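PDB 4GQ2: nucleoporin nup120 from Schizosaccharomyces pombe, which serves as a structural component of the nuclear pore complex and, like other nucleoporins, can help dock transiently associated nuclear transport factors. Local coordinates for residues A[295-300]-A[352-357]; A[575-580]-A[648-653]; A[52-57]-A[79-84]; A[892-897]-A[926-931]; A[661-666]-A[780-785]. All coordinates share one frame; numbering follows the deposited sequence.

Interaction 1: residues A[295-300]-A[352-357]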
# COMPACT_ATOMS: atom_id res chain seq x y z
N ASN A 295 -12.89 -15.72 38.78
CA ASN A 295 -11.76 -16.55 39.21
C ASN A 295 -12.26 -17.62 40.16
O ASN A 295 -12.18 -17.47 41.38
CB ASN A 295 -10.67 -15.70 39.88
CG ASN A 295 -10.05 -14.67 38.94
OD1 ASN A 295 -10.05 -14.84 37.72
ND2 ASN A 295 -9.53 -13.60 39.52
N SER A 296 -12.79 -18.69 39.58
CA SER A 296 -13.54 -19.69 40.33
C SER A 296 -13.44 -21.06 39.65
O SER A 296 -13.65 -22.09 40.29
CB SER A 296 -15.01 -19.26 40.44
OG SER A 296 -15.75 -20.09 41.32
N PHE A 297 -13.12 -21.05 38.36
CA PHE A 297 -12.92 -22.29 37.61
C PHE A 297 -11.47 -22.44 37.19
O PHE A 297 -10.76 -21.45 37.00
CB PHE A 297 -13.82 -22.35 36.38
CG PHE A 297 -15.29 -22.31 36.71
CD1 PHE A 297 -15.99 -23.49 36.93
CD2 PHE A 297 -15.97 -21.10 36.77
CE1 PHE A 297 -17.34 -23.46 37.22
CE2 PHE A 297 -17.32 -21.06 37.06
CZ PHE A 297 -18.01 -22.24 37.29
N ILE A 298 -11.04 -23.69 37.07
CA ILE A 298 -9.65 -24.02 36.79
C ILE A 298 -9.61 -25.11 35.73
O ILE A 298 -10.25 -26.15 35.88
CB ILE A 298 -8.93 -24.53 38.06
CG1 ILE A 298 -8.68 -23.37 39.02
CG2 ILE A 298 -7.61 -25.20 37.72
CD1 ILE A 298 -8.64 -23.78 40.48
N ALA A 299 -8.86 -24.86 34.66
CA ALA A 299 -8.59 -25.88 33.67
C ALA A 299 -7.22 -26.50 33.94
O ALA A 299 -6.28 -25.80 34.32
CB ALA A 299 -8.65 -25.29 32.27
N LEU A 300 -7.14 -27.81 33.76
CA LEU A 300 -5.94 -28.57 34.08
C LEU A 300 -5.65 -29.58 32.97
O LEU A 300 -6.57 -30.23 32.47
CB LEU A 300 -6.08 -29.25 35.45
CG LEU A 300 -5.24 -30.47 35.83
CD1 LEU A 300 -3.75 -30.17 35.89
CD2 LEU A 300 -5.72 -31.04 37.16
N LEU A 352 -9.15 -20.41 29.37
CA LEU A 352 -10.49 -20.85 29.75
C LEU A 352 -11.42 -19.66 29.95
O LEU A 352 -11.06 -18.68 30.61
CB LEU A 352 -10.42 -21.71 31.02
CG LEU A 352 -11.71 -22.19 31.68
CD1 LEU A 352 -12.42 -23.24 30.83
CD2 LEU A 352 -11.41 -22.73 33.07
N ILE A 353 -12.62 -19.75 29.38
CA ILE A 353 -13.61 -18.67 29.46
C ILE A 353 -15.01 -19.22 29.76
O ILE A 353 -15.55 -20.03 29.01
CB ILE A 353 -13.65 -17.84 28.14
CG1 ILE A 353 -12.27 -17.24 27.82
CG2 ILE A 353 -14.68 -16.72 28.23
CD1 ILE A 353 -11.44 -18.07 26.85
N SER A 354 -15.59 -18.77 30.88
CA SER A 354 -16.99 -19.06 31.20
C SER A 354 -17.87 -17.88 30.78
O SER A 354 -17.43 -16.73 30.80
CB SER A 354 -17.18 -19.38 32.68
OG SER A 354 -16.73 -18.32 33.51
N SER A 355 -19.12 -18.16 30.42
CA SER A 355 -19.95 -17.19 29.71
C SER A 355 -20.84 -16.28 30.58
O SER A 355 -21.70 -15.57 30.04
CB SER A 355 -20.79 -17.90 28.63
OG SER A 355 -21.47 -19.01 29.18
N GLU A 356 -20.63 -16.29 31.89
CA GLU A 356 -21.41 -15.49 32.85
C GLU A 356 -22.88 -15.89 32.95
O GLU A 356 -23.56 -15.53 33.92
CB GLU A 356 -21.30 -13.98 32.56
CG GLU A 356 -19.98 -13.35 33.00
CD GLU A 356 -19.78 -11.96 32.42
OE1 GLU A 356 -19.83 -11.82 31.18
OE2 GLU A 356 -19.55 -11.02 33.21
N GLY A 357 -23.37 -16.64 31.96
CA GLY A 357 -24.75 -17.12 31.95
C GLY A 357 -24.86 -18.64 31.83
O GLY A 357 -25.25 -19.15 30.78
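Apolar packing carries this contact, and L352 does most of it. Its CG stands anti to the backbone N (chi1 175°), which sends CD2 across to the strand 297-300. There L352 CD2 lies 3.8 Å from A299 CB and 4.1 Å from F297 CB, so one methyl bridges two residues whose CB atoms both point toward strand 346-354. The same methyl also rests against the main chain, 3.7 Å from A299 N. S354 OG only brushes the F297 ring, 4.4 Å from CD2; its polar partner is D291, whose carboxylate takes a hydrogen bond from the serine hydroxyl and another from F297 N. The two strands run roughly antiparallel, at 147°, with axes 8.1 Å apart, too far for backbone pairing. They belong to different sheets of the beta-propeller domain: 297-302 lies between 288-290 and 309-317, while 346-354 is the edge strand beside 361-370, whose F362 meets the F297 ring edge-to-face.

Interaction 2: residues A[575-580]-A[648-653]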
# COMPACT_ATOMS: atom_id res chain seq x y z
N TYR A 575 -23.98 -22.68 -5.59
CA TYR A 575 -22.63 -23.13 -5.25
C TYR A 575 -21.92 -23.69 -6.48
O TYR A 575 -20.76 -23.35 -6.76
CB TYR A 575 -22.69 -24.20 -4.16
CG TYR A 575 -22.78 -23.65 -2.75
CD1 TYR A 575 -23.37 -22.41 -2.49
CD2 TYR A 575 -22.30 -24.39 -1.67
CE1 TYR A 575 -23.46 -21.92 -1.20
CE2 TYR A 575 -22.38 -23.90 -0.38
CZ TYR A 575 -22.96 -22.67 -0.15
OH TYR A 575 -23.05 -22.18 1.13
N GLN A 576 -22.62 -24.55 -7.22
CA GLN A 576 -22.08 -25.17 -8.43
C GLN A 576 -21.61 -24.15 -9.46
O GLN A 576 -20.54 -24.32 -10.05
CB GLN A 576 -23.10 -26.12 -9.04
CG GLN A 576 -23.37 -27.35 -8.18
CD GLN A 576 -24.43 -28.27 -8.75
OE1 GLN A 576 -25.30 -27.87 -9.53
NE2 GLN A 576 -24.36 -29.54 -8.36
N ILE A 577 -22.41 -23.10 -9.67
CA ILE A 577 -22.06 -22.03 -10.61
C ILE A 577 -20.87 -21.21 -10.10
O ILE A 577 -20.00 -20.81 -10.89
CB ILE A 577 -23.25 -21.08 -10.89
CG1 ILE A 577 -24.51 -21.88 -11.25
CG2 ILE A 577 -22.91 -20.11 -12.02
CD1 ILE A 577 -25.81 -21.14 -11.02
N LEU A 578 -20.82 -20.96 -8.79
CA LEU A 578 -19.68 -20.27 -8.20
C LEU A 578 -18.38 -21.02 -8.52
O LEU A 578 -17.40 -20.41 -8.95
CB LEU A 578 -19.86 -20.07 -6.68
CG LEU A 578 -18.76 -19.44 -5.80
CD1 LEU A 578 -17.75 -20.49 -5.34
CD2 LEU A 578 -18.06 -18.24 -6.43
N ASP A 579 -18.40 -22.34 -8.35
CA ASP A 579 -17.23 -23.15 -8.66
C ASP A 579 -16.83 -23.03 -10.14
O ASP A 579 -15.64 -23.03 -10.46
CB ASP A 579 -17.44 -24.61 -8.28
CG ASP A 579 -16.18 -25.43 -8.42
OD1 ASP A 579 -15.22 -25.20 -7.65
OD2 ASP A 579 -16.14 -26.31 -9.31
N LEU A 580 -17.83 -22.91 -11.01
CA LEU A 580 -17.59 -22.67 -12.44
C LEU A 580 -16.85 -21.34 -12.67
O LEU A 580 -16.00 -21.24 -13.55
CB LEU A 580 -18.91 -22.70 -13.23
CG LEU A 580 -19.73 -24.00 -13.35
CD1 LEU A 580 -20.96 -23.77 -14.21
CD2 LEU A 580 -18.91 -25.14 -13.94
N ARG A 648 -30.91 -16.55 -11.62
CA ARG A 648 -31.51 -16.28 -10.32
C ARG A 648 -30.61 -16.83 -9.21
O ARG A 648 -30.40 -16.16 -8.20
CB ARG A 648 -32.90 -16.90 -10.23
CG ARG A 648 -33.69 -16.55 -8.97
CD ARG A 648 -34.31 -17.80 -8.35
NE ARG A 648 -35.14 -18.56 -9.30
CZ ARG A 648 -35.41 -19.86 -9.20
NH1 ARG A 648 -34.91 -20.58 -8.21
NH2 ARG A 648 -36.18 -20.45 -10.11
N ASP A 649 -30.09 -18.03 -9.43
CA ASP A 649 -29.26 -18.73 -8.45
C ASP A 649 -28.00 -17.94 -8.09
O ASP A 649 -27.76 -17.69 -6.90
CB ASP A 649 -28.88 -20.13 -8.95
CG ASP A 649 -30.10 -20.99 -9.29
OD1 ASP A 649 -31.24 -20.57 -9.00
OD2 ASP A 649 -29.91 -22.10 -9.84
N ILE A 650 -27.21 -17.55 -9.09
CA ILE A 650 -26.02 -16.74 -8.80
C ILE A 650 -26.36 -15.35 -8.31
O ILE A 650 -25.65 -14.82 -7.47
CB ILE A 650 -25.00 -16.65 -9.96
CG1 ILE A 650 -25.69 -16.71 -11.32
CG2 ILE A 650 -23.94 -17.72 -9.77
CD1 ILE A 650 -24.77 -16.51 -12.50
N ASP A 651 -27.44 -14.78 -8.83
CA ASP A 651 -27.96 -13.52 -8.32
C ASP A 651 -28.14 -13.59 -6.80
O ASP A 651 -27.69 -12.69 -6.09
CB ASP A 651 -29.29 -13.17 -9.01
CG ASP A 651 -29.53 -11.68 -9.10
OD1 ASP A 651 -29.59 -11.01 -8.05
OD2 ASP A 651 -29.69 -11.18 -10.24
N SER A 652 -28.77 -14.66 -6.32
CA SER A 652 -28.99 -14.87 -4.89
C SER A 652 -27.70 -15.12 -4.12
O SER A 652 -27.50 -14.56 -3.03
CB SER A 652 -29.96 -16.04 -4.65
OG SER A 652 -31.24 -15.74 -5.17
N LEU A 653 -26.82 -15.95 -4.68
CA LEU A 653 -25.52 -16.20 -4.07
C LEU A 653 -24.68 -14.92 -3.99
O LEU A 653 -24.09 -14.63 -2.95
CB LEU A 653 -24.77 -17.32 -4.79
CG LEU A 653 -23.47 -17.81 -4.12
CD1 LEU A 653 -23.65 -18.08 -2.64
CD2 LEU A 653 -22.93 -19.05 -4.82
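Two helices of the all-helical part of the protein, 571-585 and 646-658, cross here almost at a right angle (-84°), their axes 9.3 Å apart at the closest point. The tightest meeting is between two isoleucines at the crossing: I577 CG2, anti to its backbone N, lies methyl against methyl with I650 CG2 at 3.4 Å, close for two such groups. The I650 side chain has a chi1 of 32°, away from the usual staggered positions, which fits with crowding at this point. The other branch of I577 reaches past its neighbour, so that CD1 lies 3.8 Å from D649 CB.

Such a steep crossing keeps the shared surface small, and the helical domain fills in around it: F696 of helix 672-703 touches both L578 and I650, while L640 of helix 630-641 packs on I577. One turn along from I650, L653 makes the second patch. Its CG is anti to the backbone N, and CD2 ends 3.7 Å from L578 CB and 3.9 Å from Y575 N. The CD1 branch reaches Y575 CE1 at 4.1 Å; the tyrosine starts out away from helix 646-658, yet its ring swings back across the leucine at about a right angle. D649 OD1 bonds to S570 and has R648 NH1 as a long, charge-only partner; E573, a like charge close by, may pull its ionisation the other way.

Interaction 3: residues A[52-57]-A[79-84]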
# COMPACT_ATOMS: atom_id res chain seq x y z
N LYS A 52 17.88 -14.00 14.96
CA LYS A 52 17.39 -14.76 16.11
C LYS A 52 17.70 -14.10 17.44
O LYS A 52 16.85 -14.04 18.33
CB LYS A 52 17.94 -16.19 16.10
CG LYS A 52 17.33 -17.09 15.03
CD LYS A 52 17.66 -18.55 15.30
CE LYS A 52 17.42 -19.40 14.06
NZ LYS A 52 17.48 -20.85 14.38
N LYS A 53 18.91 -13.56 17.57
CA LYS A 53 19.33 -12.96 18.83
C LYS A 53 18.55 -11.68 19.08
O LYS A 53 18.13 -11.42 20.21
CB LYS A 53 20.83 -12.69 18.84
CG LYS A 53 21.38 -12.30 20.21
CD LYS A 53 22.87 -12.04 20.17
CE LYS A 53 23.38 -11.62 21.54
NZ LYS A 53 24.82 -11.24 21.50
N GLU A 54 18.33 -10.90 18.02
CA GLU A 54 17.78 -9.55 18.16
C GLU A 54 16.26 -9.43 17.96
O GLU A 54 15.67 -8.49 18.47
CB GLU A 54 18.47 -8.58 17.19
CG GLU A 54 20.00 -8.65 17.21
CD GLU A 54 20.64 -7.83 18.31
OE1 GLU A 54 19.97 -6.96 18.90
OE2 GLU A 54 21.84 -8.05 18.58
N CYS A 55 15.65 -10.37 17.23
CA CYS A 55 14.28 -10.16 16.73
C CYS A 55 13.31 -11.30 16.99
O CYS A 55 12.13 -11.17 16.73
CB CYS A 55 14.31 -9.90 15.22
SG CYS A 55 15.52 -8.67 14.72
N VAL A 56 13.82 -12.43 17.47
CA VAL A 56 12.98 -13.60 17.69
C VAL A 56 12.87 -13.81 19.18
O VAL A 56 13.79 -14.32 19.81
CB VAL A 56 13.56 -14.86 17.00
CG1 VAL A 56 12.66 -16.06 17.24
CG2 VAL A 56 13.74 -14.62 15.50
N ALA A 57 11.73 -13.40 19.75
CA ALA A 57 11.48 -13.52 21.18
C ALA A 57 11.44 -14.99 21.59
O ALA A 57 11.07 -15.84 20.79
CB ALA A 57 10.16 -12.82 21.54
N PHE A 79 14.04 -10.85 24.37
CA PHE A 79 14.97 -11.27 23.32
C PHE A 79 16.36 -11.59 23.89
O PHE A 79 16.72 -11.13 24.97
CB PHE A 79 15.06 -10.19 22.23
CG PHE A 79 13.72 -9.82 21.64
CD1 PHE A 79 12.92 -8.86 22.24
CD2 PHE A 79 13.25 -10.45 20.49
CE1 PHE A 79 11.68 -8.53 21.70
CE2 PHE A 79 12.02 -10.12 19.94
CZ PHE A 79 11.23 -9.15 20.55
N GLN A 80 17.14 -12.37 23.15
CA GLN A 80 18.48 -12.75 23.58
C GLN A 80 19.52 -11.64 23.44
O GLN A 80 20.71 -11.86 23.62
CB GLN A 80 18.92 -14.04 22.88
CG GLN A 80 18.28 -15.28 23.46
CD GLN A 80 18.75 -16.56 22.80
OE1 GLN A 80 18.69 -16.70 21.57
NE2 GLN A 80 19.20 -17.51 23.60
N ASN A 81 19.06 -10.43 23.12
CA ASN A 81 19.92 -9.26 23.16
C ASN A 81 19.72 -8.46 24.45
O ASN A 81 20.00 -7.26 24.51
CB ASN A 81 19.72 -8.38 21.92
CG ASN A 81 18.33 -7.76 21.84
OD1 ASN A 81 17.46 -8.04 22.67
ND2 ASN A 81 18.12 -6.91 20.85
N ARG A 82 19.24 -9.15 25.49
CA ARG A 82 19.03 -8.57 26.83
C ARG A 82 18.05 -7.41 26.81
O ARG A 82 18.28 -6.37 27.44
CB ARG A 82 20.35 -8.15 27.48
CG ARG A 82 21.38 -9.27 27.62
CD ARG A 82 22.67 -8.75 28.22
NE ARG A 82 23.83 -9.40 27.61
CZ ARG A 82 25.05 -9.45 28.14
NH1 ARG A 82 25.30 -8.90 29.33
NH2 ARG A 82 26.02 -10.06 27.49
N THR A 83 16.94 -7.58 26.08
CA THR A 83 15.91 -6.54 26.01
C THR A 83 14.53 -7.08 26.35
O THR A 83 14.26 -8.28 26.21
CB THR A 83 15.84 -5.90 24.60
OG1 THR A 83 15.50 -6.91 23.64
CG2 THR A 83 17.18 -5.23 24.22
N LEU A 84 13.67 -6.17 26.81
CA LEU A 84 12.23 -6.40 26.93
C LEU A 84 11.52 -5.24 26.23
O LEU A 84 11.73 -4.08 26.58
CB LEU A 84 11.83 -6.53 28.40
CG LEU A 84 10.44 -6.19 29.00
CD1 LEU A 84 9.25 -6.71 28.21
CD2 LEU A 84 10.38 -6.73 30.42
O HOH W 1 16.07 -13.46 21.06
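E54, in the last turns of helix 46-55, sets off away from the loop 79-82 and then bends back to it. E54 CB lies 4.0 Å from N81 ND2. CG is anti to the carbonyl carbon, and the kink at chi2 (-83°) brings the E54 carboxylate across the asparagine, with CD 3.8 Å from N81 CB. At the tip E54 OE1 accepts a hydrogen bond from N81 ND2, 2.7 Å long and fairly straight at 158°. E54 OE1 lies close to the amide plane of N81, but ND2 meets it from above the carboxylate plane, the two planes being 78° apart. The other oxygen, OE2, forms a salt bridge with K453.

N81 is held at both ends of its amide, for OD1 takes a very short bond from T83 OG1 on a lone pair. The F79 ring packs against the chain that follows the helix: A57 CB sits over one face, a CH-pi contact 4.1 Å from the ring centroid, and C55 O is at the edge, 3.4 Å from CE2. Between the backbones, a water accepts from Q80 N and lies within hydrogen-bonding distance of V56 O. Helix 46-55 is thereby fastened to the turn between strands 73-79 and 83-88 of the five-stranded sheet. With K453 on one oxygen and an amide on the other, the E54 carboxylate is probably kept ionised.

Interaction 4: residues A[892-897]-A[926-931]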
# COMPACT_ATOMS: atom_id res chain seq x y z
N HIS A 892 -28.10 32.23 -2.25
CA HIS A 892 -28.23 31.10 -3.17
C HIS A 892 -28.83 31.48 -4.50
O HIS A 892 -29.63 30.74 -5.09
CB HIS A 892 -28.96 29.94 -2.50
CG HIS A 892 -28.28 29.47 -1.23
ND1 HIS A 892 -27.52 28.36 -1.18
CD2 HIS A 892 -28.25 30.02 0.04
CE1 HIS A 892 -27.04 28.21 0.06
NE2 HIS A 892 -27.49 29.22 0.82
N GLN A 893 -28.42 32.65 -4.99
CA GLN A 893 -28.85 33.18 -6.27
C GLN A 893 -27.60 33.44 -7.09
O GLN A 893 -26.52 33.68 -6.53
CB GLN A 893 -29.57 34.51 -6.05
CG GLN A 893 -30.90 34.64 -6.76
CD GLN A 893 -32.07 34.37 -5.84
OE1 GLN A 893 -32.88 35.26 -5.58
NE2 GLN A 893 -32.17 33.14 -5.33
N ASN A 894 -27.75 33.42 -8.42
CA ASN A 894 -26.64 33.60 -9.35
C ASN A 894 -25.52 32.62 -9.03
O ASN A 894 -24.37 33.01 -8.79
CB ASN A 894 -26.10 35.04 -9.29
CG ASN A 894 -27.05 36.05 -9.89
OD1 ASN A 894 -27.54 35.88 -11.01
ND2 ASN A 894 -27.29 37.14 -9.17
N LEU A 895 -25.87 31.34 -9.01
CA LEU A 895 -24.96 30.32 -8.52
C LEU A 895 -23.79 30.07 -9.47
O LEU A 895 -22.67 29.86 -9.02
CB LEU A 895 -25.73 29.04 -8.18
CG LEU A 895 -26.74 29.14 -7.03
CD1 LEU A 895 -27.62 27.90 -6.93
CD2 LEU A 895 -26.06 29.43 -5.70
N LEU A 896 -24.04 30.14 -10.78
CA LEU A 896 -22.96 30.02 -11.76
C LEU A 896 -21.88 31.04 -11.44
O LEU A 896 -20.71 30.68 -11.31
CB LEU A 896 -23.45 30.20 -13.20
CG LEU A 896 -22.95 29.21 -14.27
CD1 LEU A 896 -22.99 29.81 -15.67
CD2 LEU A 896 -21.56 28.66 -13.97
N SER A 897 -22.29 32.30 -11.30
CA SER A 897 -21.38 33.39 -10.97
C SER A 897 -20.63 33.14 -9.67
O SER A 897 -19.42 33.37 -9.60
CB SER A 897 -22.13 34.72 -10.89
OG SER A 897 -22.45 35.21 -12.18
N SER A 926 -21.66 35.94 -16.13
CA SER A 926 -22.61 34.85 -15.82
C SER A 926 -23.83 35.22 -14.96
O SER A 926 -24.68 34.36 -14.70
CB SER A 926 -21.87 33.67 -15.17
OG SER A 926 -20.99 33.04 -16.09
N LYS A 927 -23.90 36.47 -14.50
CA LYS A 927 -25.02 36.93 -13.67
C LYS A 927 -26.34 36.79 -14.42
O LYS A 927 -26.41 37.09 -15.62
CB LYS A 927 -24.82 38.39 -13.23
CG LYS A 927 -23.46 38.68 -12.59
CD LYS A 927 -23.45 39.99 -11.82
CE LYS A 927 -23.52 41.22 -12.72
NZ LYS A 927 -22.18 41.69 -13.18
N GLU A 928 -27.37 36.32 -13.73
CA GLU A 928 -28.70 36.17 -14.33
C GLU A 928 -29.75 37.04 -13.62
O GLU A 928 -30.83 37.28 -14.16
CB GLU A 928 -29.12 34.70 -14.33
CG GLU A 928 -29.41 34.11 -12.96
CD GLU A 928 -29.47 32.60 -12.95
OE1 GLU A 928 -29.59 31.98 -14.03
OE2 GLU A 928 -29.40 32.01 -11.84
N THR A 929 -29.40 37.52 -12.43
CA THR A 929 -30.32 38.24 -11.55
C THR A 929 -29.58 39.37 -10.84
O THR A 929 -28.44 39.19 -10.41
CB THR A 929 -30.96 37.27 -10.54
OG1 THR A 929 -31.96 36.50 -11.19
CG2 THR A 929 -31.59 38.00 -9.35
N ASP A 930 -30.23 40.53 -10.73
CA ASP A 930 -29.64 41.71 -10.09
C ASP A 930 -29.28 41.46 -8.62
O ASP A 930 -30.10 40.98 -7.84
CB ASP A 930 -30.58 42.91 -10.21
CG ASP A 930 -30.81 43.32 -11.65
OD1 ASP A 930 -31.37 42.51 -12.43
OD2 ASP A 930 -30.45 44.46 -12.02
N ASP A 931 -28.02 41.77 -8.30
CA ASP A 931 -27.49 41.72 -6.94
C ASP A 931 -26.31 42.68 -6.94
O ASP A 931 -25.27 42.41 -7.56
CB ASP A 931 -27.03 40.29 -6.59
CG ASP A 931 -26.65 40.13 -5.11
OD1 ASP A 931 -25.94 40.99 -4.55
OD2 ASP A 931 -27.05 39.11 -4.51
O HOH W 2 -26.67 30.97 -12.01
O HOH W 3 -24.82 33.20 -12.17
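N894 takes the N-cap position of helix 895-909, but its side chain does no capping; it turns to the loop 926-931 instead. With CG anti to the carbonyl carbon (chi1 -71°), the amide lies alongside that backbone and serves three groups. N894 OD1 accepts from E928 N at 2.8 Å, with the donor above the carbonyl plane, and from T929 N at 2.9 Å, in the plane on a lone pair although the N-H is bent to 132°. N894 ND2 gives T929 O a 2.7 Å bond, straighter (162°) than that from T929 N. An alanine here has no amide to make these three bonds, and would probably loosen the loop's hold on the start of the helix.

Waters serve the first turn of the helix. One accepts from S897 N at 2.8 Å and donates to S926 O; another accepts from L896 N and gives a weak bond to E928 OE2. S897 OG packs 3.4 Å from S926 CB while hydrogen-bonding to A923 O, and D931 caps helix 932-949 through L934 N. Two consecutive N-H groups converging on OD1 would probably polarise the amide and strengthen ND2 as a donor, so a single uncharged side chain serves the loop backbone as both acceptor and donor.

Interaction 5: residues A[661-666]-A[780-785]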
# COMPACT_ATOMS: atom_id res chain seq x y z
N ASP A 661 -24.20 -7.13 7.93
CA ASP A 661 -24.79 -6.31 8.98
C ASP A 661 -24.10 -4.95 9.10
O ASP A 661 -22.99 -4.75 8.58
CB ASP A 661 -24.73 -7.02 10.34
CG ASP A 661 -26.10 -7.48 10.82
OD1 ASP A 661 -27.11 -7.11 10.19
OD2 ASP A 661 -26.15 -8.20 11.84
N ILE A 662 -24.76 -4.02 9.77
CA ILE A 662 -24.12 -2.75 10.06
C ILE A 662 -24.12 -2.53 11.57
O ILE A 662 -25.15 -2.66 12.24
CB ILE A 662 -24.75 -1.56 9.28
CG1 ILE A 662 -23.82 -0.34 9.32
CG2 ILE A 662 -26.15 -1.23 9.79
CD1 ILE A 662 -24.12 0.73 8.28
N TYR A 663 -22.94 -2.25 12.11
CA TYR A 663 -22.81 -1.93 13.51
C TYR A 663 -22.85 -0.43 13.69
O TYR A 663 -22.84 0.32 12.71
CB TYR A 663 -21.54 -2.54 14.10
CG TYR A 663 -21.67 -4.03 14.30
CD1 TYR A 663 -22.19 -4.55 15.49
CD2 TYR A 663 -21.31 -4.92 13.29
CE1 TYR A 663 -22.32 -5.92 15.67
CE2 TYR A 663 -21.44 -6.29 13.47
CZ TYR A 663 -21.95 -6.78 14.66
OH TYR A 663 -22.08 -8.14 14.83
N ASN A 664 -22.93 0.00 14.94
CA ASN A 664 -23.02 1.41 15.25
C ASN A 664 -21.69 2.11 14.95
O ASN A 664 -20.64 1.69 15.44
CB ASN A 664 -23.43 1.61 16.71
CG ASN A 664 -24.62 0.75 17.10
OD1 ASN A 664 -24.46 -0.31 17.71
ND2 ASN A 664 -25.82 1.19 16.73
N HIS A 665 -21.76 3.15 14.12
CA HIS A 665 -20.61 4.01 13.88
C HIS A 665 -20.24 4.70 15.15
O HIS A 665 -21.11 5.13 15.91
CB HIS A 665 -20.92 5.04 12.81
CG HIS A 665 -19.78 5.97 12.51
ND1 HIS A 665 -18.69 5.58 11.81
CD2 HIS A 665 -19.58 7.31 12.85
CE1 HIS A 665 -17.84 6.62 11.70
NE2 HIS A 665 -18.38 7.67 12.34
N SER A 666 -18.94 4.82 15.41
CA SER A 666 -18.48 5.23 16.72
C SER A 666 -17.90 6.63 16.82
O SER A 666 -17.45 7.21 15.83
CB SER A 666 -17.45 4.24 17.28
OG SER A 666 -16.82 4.77 18.43
N SER A 780 -16.16 1.49 14.25
CA SER A 780 -17.48 1.11 14.72
C SER A 780 -17.46 0.23 15.96
O SER A 780 -16.49 -0.47 16.24
CB SER A 780 -18.25 0.40 13.60
OG SER A 780 -18.54 1.30 12.54
N GLU A 781 -18.56 0.30 16.71
CA GLU A 781 -18.72 -0.51 17.91
C GLU A 781 -20.07 -1.18 17.92
O GLU A 781 -21.01 -0.72 17.26
CB GLU A 781 -18.55 0.35 19.15
CG GLU A 781 -17.11 0.60 19.52
CD GLU A 781 -16.97 1.50 20.72
OE1 GLU A 781 -16.52 1.00 21.78
OE2 GLU A 781 -17.33 2.69 20.61
N CYS A 782 -20.16 -2.30 18.65
CA CYS A 782 -21.43 -2.96 18.93
C CYS A 782 -21.93 -2.41 20.25
O CYS A 782 -21.38 -2.75 21.31
CB CYS A 782 -21.24 -4.47 19.00
SG CYS A 782 -22.78 -5.41 19.19
N PHE A 783 -22.95 -1.56 20.20
CA PHE A 783 -23.42 -0.86 21.40
C PHE A 783 -24.14 -1.76 22.41
O PHE A 783 -23.91 -1.65 23.62
CB PHE A 783 -24.26 0.37 21.05
CG PHE A 783 -23.46 1.56 20.56
CD1 PHE A 783 -22.08 1.65 20.78
CD2 PHE A 783 -24.10 2.61 19.91
CE1 PHE A 783 -21.36 2.74 20.33
CE2 PHE A 783 -23.37 3.71 19.46
CZ PHE A 783 -22.00 3.77 19.66
N SER A 784 -25.00 -2.65 21.92
CA SER A 784 -25.78 -3.53 22.80
C SER A 784 -24.96 -4.64 23.45
O SER A 784 -25.22 -5.01 24.60
CB SER A 784 -26.98 -4.12 22.05
OG SER A 784 -26.57 -4.85 20.90
N GLU A 785 -23.97 -5.15 22.73
CA GLU A 785 -23.23 -6.34 23.16
C GLU A 785 -21.72 -6.12 23.28
O GLU A 785 -21.07 -5.66 22.34
CB GLU A 785 -23.54 -7.52 22.23
CG GLU A 785 -23.02 -8.86 22.72
CD GLU A 785 -23.50 -9.23 24.11
OE1 GLU A 785 -24.73 -9.22 24.34
OE2 GLU A 785 -22.65 -9.53 24.97
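Strands 664-665 and 780-781 pair antiparallel for just two residues, N664 with E781 as the hydrogen-bonded pair and H665 with S780 as the non-hydrogen-bonded one, and E781 N gives N664 O a 2.8 Å bond almost along the C=O axis. The N664 side chain carries the contact further. Its CG, anti to the carbonyl carbon, is brought to the F783 ring, and chi2 near 100° turns the amide flat on it, the planes only 5° apart; N664 CB stands over the same face, offset toward the rim, 3.6 Å from the centroid. N664 OD1 also accepts from F783 N at 3.2 Å, the donor lying above the amide plane. An alanine here lacks the amide that stacks on F783 and accepts from its N-H, and would probably leave the 783 backbone and ring less firmly placed.

On the same face as N664, the extended E781 chain brings OE2 to S666 OG, which donates to it at 3.1 Å. C782 SG approaches the Y663 ring at its edge, 3.6 Å from CE1, in a sulfur-aromatic contact; A793 and I796 of helix 790-803 also touch this ring. The whole is a minimal two-stranded antiparallel ribbon whose chains, 103° apart end to end, diverge beyond the two pairs; set among helices, it joins the chain after helix 646-658 to the chain before helix 790-803.

Overall arrangement
Along the chain the contacts close one after another, in the order 3, 1, 2, 5, 4. Interactions 3 and 1 belong to the propeller part, with centres about 34 Å apart: interaction 1 joins two sheets, interaction 3 fastens a helix to the turn of another. Interaction 2 lies in the helical part, and its helix 646-658 is followed in the chain by strand 664-665 of interaction 5, whose nearest atoms come within about 7 Å of interaction 1, without touching. Interaction 4, in the C-terminal HEAT-repeat region, has its centre about 72 Å from that of interaction 1. The five are spread over the propeller, helical and C-terminal parts of one long chain, consistent with a structural role in the pore.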